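Local coordinates for PaaA (Enterobacter agglomerans, PDB 5FF5), which takes part in making pantocin A, probably as an E1-like enzyme of the ThiF family that adenylates its substrate, at residues Gln127-Gly141 with Leu151-Asp163. Residues are numbered along the deposited sequence; the frame is centred on the assembly and turned at random.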
# COMPACT_ATOMS: atom_id res chain seq x y z
N GLN A 127 1.52 -20.58 -0.10
CA GLN A 127 1.31 -20.02 1.23
C GLN A 127 2.17 -20.77 2.25
O GLN A 127 2.65 -20.18 3.21
CB GLN A 127 -0.16 -20.10 1.62
CG GLN A 127 -0.52 -19.30 2.86
CD GLN A 127 -0.29 -17.83 2.65
OE1 GLN A 127 -0.72 -17.27 1.65
NE2 GLN A 127 0.40 -17.19 3.59
N GLU A 128 2.33 -22.07 2.04
CA GLU A 128 3.17 -22.89 2.89
C GLU A 128 4.61 -22.36 2.86
O GLU A 128 5.28 -22.28 3.88
CB GLU A 128 3.12 -24.34 2.43
CG GLU A 128 1.89 -25.06 2.88
CD GLU A 128 1.84 -26.48 2.37
OE1 GLU A 128 2.83 -26.90 1.72
OE2 GLU A 128 0.82 -27.17 2.62
N ARG A 129 5.05 -21.97 1.67
CA ARG A 129 6.37 -21.43 1.45
C ARG A 129 6.55 -20.10 2.20
O ARG A 129 7.66 -19.68 2.50
CB ARG A 129 6.61 -21.24 -0.05
CG ARG A 129 7.04 -22.51 -0.76
CD ARG A 129 7.08 -22.39 -2.27
NE ARG A 129 7.22 -23.70 -2.92
CZ ARG A 129 7.38 -23.88 -4.23
NH1 ARG A 129 7.44 -22.83 -5.02
NH2 ARG A 129 7.53 -25.09 -4.74
N LEU A 130 5.44 -19.45 2.52
CA LEU A 130 5.49 -18.23 3.30
C LEU A 130 5.54 -18.58 4.78
O LEU A 130 6.25 -17.94 5.53
CB LEU A 130 4.28 -17.32 3.01
CG LEU A 130 4.19 -16.59 1.67
CD1 LEU A 130 2.92 -15.76 1.60
CD2 LEU A 130 5.44 -15.73 1.41
N LYS A 131 4.77 -19.57 5.21
CA LYS A 131 4.75 -19.86 6.63
C LYS A 131 6.09 -20.43 7.06
O LYS A 131 6.52 -20.29 8.21
CB LYS A 131 3.63 -20.83 7.00
CG LYS A 131 3.60 -21.07 8.52
CD LYS A 131 2.38 -21.75 9.08
CE LYS A 131 2.30 -21.44 10.57
NZ LYS A 131 1.03 -21.79 11.25
N GLN A 132 6.79 -21.04 6.12
CA GLN A 132 8.05 -21.64 6.45
C GLN A 132 9.19 -20.62 6.44
O GLN A 132 10.31 -20.93 6.87
CB GLN A 132 8.32 -22.80 5.50
CG GLN A 132 7.51 -23.99 5.92
CD GLN A 132 7.06 -24.84 4.77
OE1 GLN A 132 7.25 -24.49 3.60
NE2 GLN A 132 6.45 -25.97 5.08
N SER A 133 8.90 -19.40 5.99
CA SER A 133 9.91 -18.36 5.89
C SER A 133 10.16 -17.61 7.18
O SER A 133 9.28 -17.53 8.03
CB SER A 133 9.53 -17.36 4.82
OG SER A 133 9.69 -17.94 3.55
N LYS A 134 11.37 -17.06 7.30
CA LYS A 134 11.77 -16.22 8.43
C LYS A 134 12.46 -14.97 7.91
O LYS A 134 13.52 -15.05 7.30
CB LYS A 134 12.73 -16.95 9.37
CG LYS A 134 12.15 -18.18 10.04
CD LYS A 134 12.99 -18.57 11.25
CE LYS A 134 13.44 -17.33 12.00
NZ LYS A 134 14.20 -17.68 13.23
N VAL A 135 11.86 -13.82 8.18
CA VAL A 135 12.39 -12.58 7.66
C VAL A 135 12.90 -11.77 8.81
O VAL A 135 12.23 -11.67 9.84
CB VAL A 135 11.31 -11.82 6.82
CG1 VAL A 135 11.84 -10.55 6.23
CG2 VAL A 135 10.84 -12.71 5.72
N ALA A 136 14.11 -11.25 8.67
CA ALA A 136 14.73 -10.42 9.69
C ALA A 136 14.76 -9.00 9.19
O ALA A 136 15.16 -8.74 8.07
CB ALA A 136 16.12 -10.90 10.04
N ILE A 137 14.30 -8.09 10.02
CA ILE A 137 14.19 -6.69 9.64
C ILE A 137 15.03 -5.84 10.57
O ILE A 137 14.88 -5.90 11.79
CB ILE A 137 12.73 -6.21 9.66
CG1 ILE A 137 11.85 -7.19 8.89
CG2 ILE A 137 12.60 -4.85 9.02
CD1 ILE A 137 10.38 -6.85 8.93
N PHE A 138 15.96 -5.10 9.98
CA PHE A 138 16.89 -4.32 10.76
C PHE A 138 16.41 -2.90 10.88
O PHE A 138 16.64 -2.10 9.99
CB PHE A 138 18.30 -4.40 10.14
CG PHE A 138 18.99 -5.71 10.41
CD1 PHE A 138 19.79 -5.86 11.54
CD2 PHE A 138 18.79 -6.80 9.59
CE1 PHE A 138 20.39 -7.06 11.81
CE2 PHE A 138 19.38 -8.00 9.86
CZ PHE A 138 20.19 -8.13 10.97
N GLY A 139 15.74 -2.59 11.97
CA GLY A 139 15.31 -1.23 12.24
C GLY A 139 13.80 -1.05 12.10
O GLY A 139 13.23 -1.34 11.04
N MSE A 140 13.15 -0.58 13.16
CA MSE A 140 11.70 -0.41 13.12
C MSE A 140 11.28 1.07 13.04
O MSE A 140 10.35 1.51 13.72
CB MSE A 140 11.07 -1.10 14.32
CG MSE A 140 11.22 -2.62 14.27
SE MSE A 140 10.21 -3.51 12.83
CE MSE A 140 11.69 -3.85 11.64
N GLY A 141 11.98 1.81 12.19
CA GLY A 141 11.57 3.14 11.80
C GLY A 141 10.42 3.05 10.80
O GLY A 141 9.69 2.05 10.75
N LEU A 151 4.00 -7.97 5.81
CA LEU A 151 4.54 -9.31 5.88
C LEU A 151 3.76 -10.16 6.89
O LEU A 151 3.43 -11.33 6.62
CB LEU A 151 6.01 -9.27 6.26
CG LEU A 151 6.99 -8.88 5.16
CD1 LEU A 151 8.32 -8.37 5.74
CD2 LEU A 151 7.23 -10.10 4.27
N ALA A 152 3.44 -9.59 8.04
CA ALA A 152 2.68 -10.34 9.02
C ALA A 152 1.28 -10.67 8.46
O ALA A 152 0.81 -11.81 8.57
CB ALA A 152 2.57 -9.57 10.33
N MSE A 153 0.64 -9.67 7.86
CA MSE A 153 -0.68 -9.86 7.28
C MSE A 153 -0.65 -10.95 6.20
O MSE A 153 -1.61 -11.72 6.05
CB MSE A 153 -1.20 -8.55 6.69
CG MSE A 153 -1.40 -7.44 7.71
SE MSE A 153 -1.95 -5.71 6.94
CE MSE A 153 -3.86 -5.78 7.35
N SER A 154 0.45 -11.02 5.47
CA SER A 154 0.54 -11.89 4.32
C SER A 154 0.82 -13.34 4.74
O SER A 154 0.88 -14.24 3.90
CB SER A 154 1.62 -11.38 3.40
OG SER A 154 1.24 -10.10 2.95
N GLY A 155 0.99 -13.55 6.04
CA GLY A 155 1.20 -14.89 6.54
C GLY A 155 2.65 -15.31 6.58
O GLY A 155 2.92 -16.50 6.50
N ILE A 156 3.58 -14.36 6.65
CA ILE A 156 5.00 -14.69 6.85
C ILE A 156 5.15 -15.59 8.07
O ILE A 156 4.42 -15.44 9.05
CB ILE A 156 5.89 -13.44 7.07
CG1 ILE A 156 7.29 -13.66 6.52
CG2 ILE A 156 5.93 -13.03 8.53
CD1 ILE A 156 7.36 -13.59 5.02
N GLY A 157 6.05 -16.55 8.00
CA GLY A 157 6.18 -17.48 9.10
C GLY A 157 6.65 -16.87 10.41
O GLY A 157 5.99 -16.98 11.44
N THR A 158 7.82 -16.23 10.38
CA THR A 158 8.43 -15.65 11.57
C THR A 158 9.04 -14.29 11.26
O THR A 158 9.63 -14.08 10.20
CB THR A 158 9.53 -16.56 12.13
OG1 THR A 158 9.01 -17.89 12.30
CG2 THR A 158 10.03 -16.02 13.46
N LEU A 159 8.93 -13.37 12.21
CA LEU A 159 9.53 -12.06 12.07
C LEU A 159 10.58 -11.85 13.13
O LEU A 159 10.30 -12.03 14.30
CB LEU A 159 8.46 -10.97 12.16
CG LEU A 159 7.64 -10.65 10.90
CD1 LEU A 159 6.65 -9.55 11.20
CD2 LEU A 159 8.53 -10.21 9.75
N ARG A 160 11.80 -11.50 12.71
CA ARG A 160 12.85 -11.10 13.64
C ARG A 160 13.00 -9.60 13.60
O ARG A 160 13.46 -9.07 12.59
CB ARG A 160 14.21 -11.71 13.29
CG ARG A 160 14.23 -13.21 13.20
CD ARG A 160 15.63 -13.71 12.88
NE ARG A 160 16.52 -13.69 14.04
CZ ARG A 160 16.56 -14.65 14.95
NH1 ARG A 160 15.76 -15.70 14.84
NH2 ARG A 160 17.41 -14.56 15.97
N LEU A 161 12.64 -8.92 14.68
CA LEU A 161 12.72 -7.47 14.71
C LEU A 161 13.92 -7.06 15.54
O LEU A 161 14.10 -7.54 16.64
CB LEU A 161 11.46 -6.84 15.28
CG LEU A 161 10.13 -7.33 14.72
CD1 LEU A 161 9.05 -6.65 15.50
CD2 LEU A 161 10.03 -7.00 13.25
N ILE A 162 14.73 -6.14 15.00
CA ILE A 162 15.96 -5.68 15.63
C ILE A 162 15.91 -4.17 15.84
O ILE A 162 15.96 -3.43 14.87
CB ILE A 162 17.19 -6.00 14.75
CG1 ILE A 162 17.06 -7.37 14.07
CG2 ILE A 162 18.48 -5.84 15.52
CD1 ILE A 162 16.54 -8.45 14.98
N ASP A 163 15.85 -3.71 17.07
CA ASP A 163 15.79 -2.27 17.30
C ASP A 163 15.95 -1.86 18.76
O ASP A 163 15.38 -2.47 19.68
CB ASP A 163 14.47 -1.74 16.76
CG ASP A 163 14.42 -0.24 16.69
OD1 ASP A 163 14.29 0.39 17.77
OD2 ASP A 163 14.51 0.31 15.57
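Val135 and Ile137 exchange backbone hydrogen bonds with Thr158, Arg160 and Ile162 in a parallel ladder. Strands 134-138 and 158-162 run 4.8 Å apart at their axes' closest approach, at 17°. Arg160 N to Val135 O and Ile137 N to Arg160 O are both 2.9 Å and nearly straight. At the start of the ladder, Thr158 N donates to Ser133 O, just before strand 134-138. Gly155 closes helix 142-153 with a Schellman motif. The amide of Gln127 reaches this helix end: NE2 donates to Ser154 O at 3.0 Å, with the acceptor near the amide plane. With CG of Gln127 anti to the backbone N (chi1 -168°), a bend at chi2 brings the amide to Ser154. Gln109 holds the OE1 of this amide.

The two strands and helix 142-153 form a right-handed beta-alpha-beta crossover. The glycine-rich turn with Gly139 and Gly141 is consistent with a Rossmann-type nucleotide site. A sulfate lies near Gly141. After strand 158-162, Asp163 OD2 accepts a hydrogen bond from Met140 N at 2.9 Å on the anti side, 34° out of the carboxylate plane; OD1 is taken by Asp165 N.

Under the helix, Ile137 CD1 meets Leu151 CD1 tip to tip, and Leu159 CD2 at 3.9 Å. Val135 CG2 packs across Ile156 CD1 at 3.7 Å. The side chain of Met140, a selenomethionine, crosses that of Leu161 at about a right angle, selenium against CD2. On the other face, Ile162 CG1 sits over the Phe138 ring in a CH-pi contact, 4.2 Å from its centroid. Lys134 runs alongside Thr158, CG against CB. Its ammonium comes near the edge of the Arg160 guanidinium. Asp224 pairs with Lys134 and Glu205 with Arg160, which probably offsets these like charges.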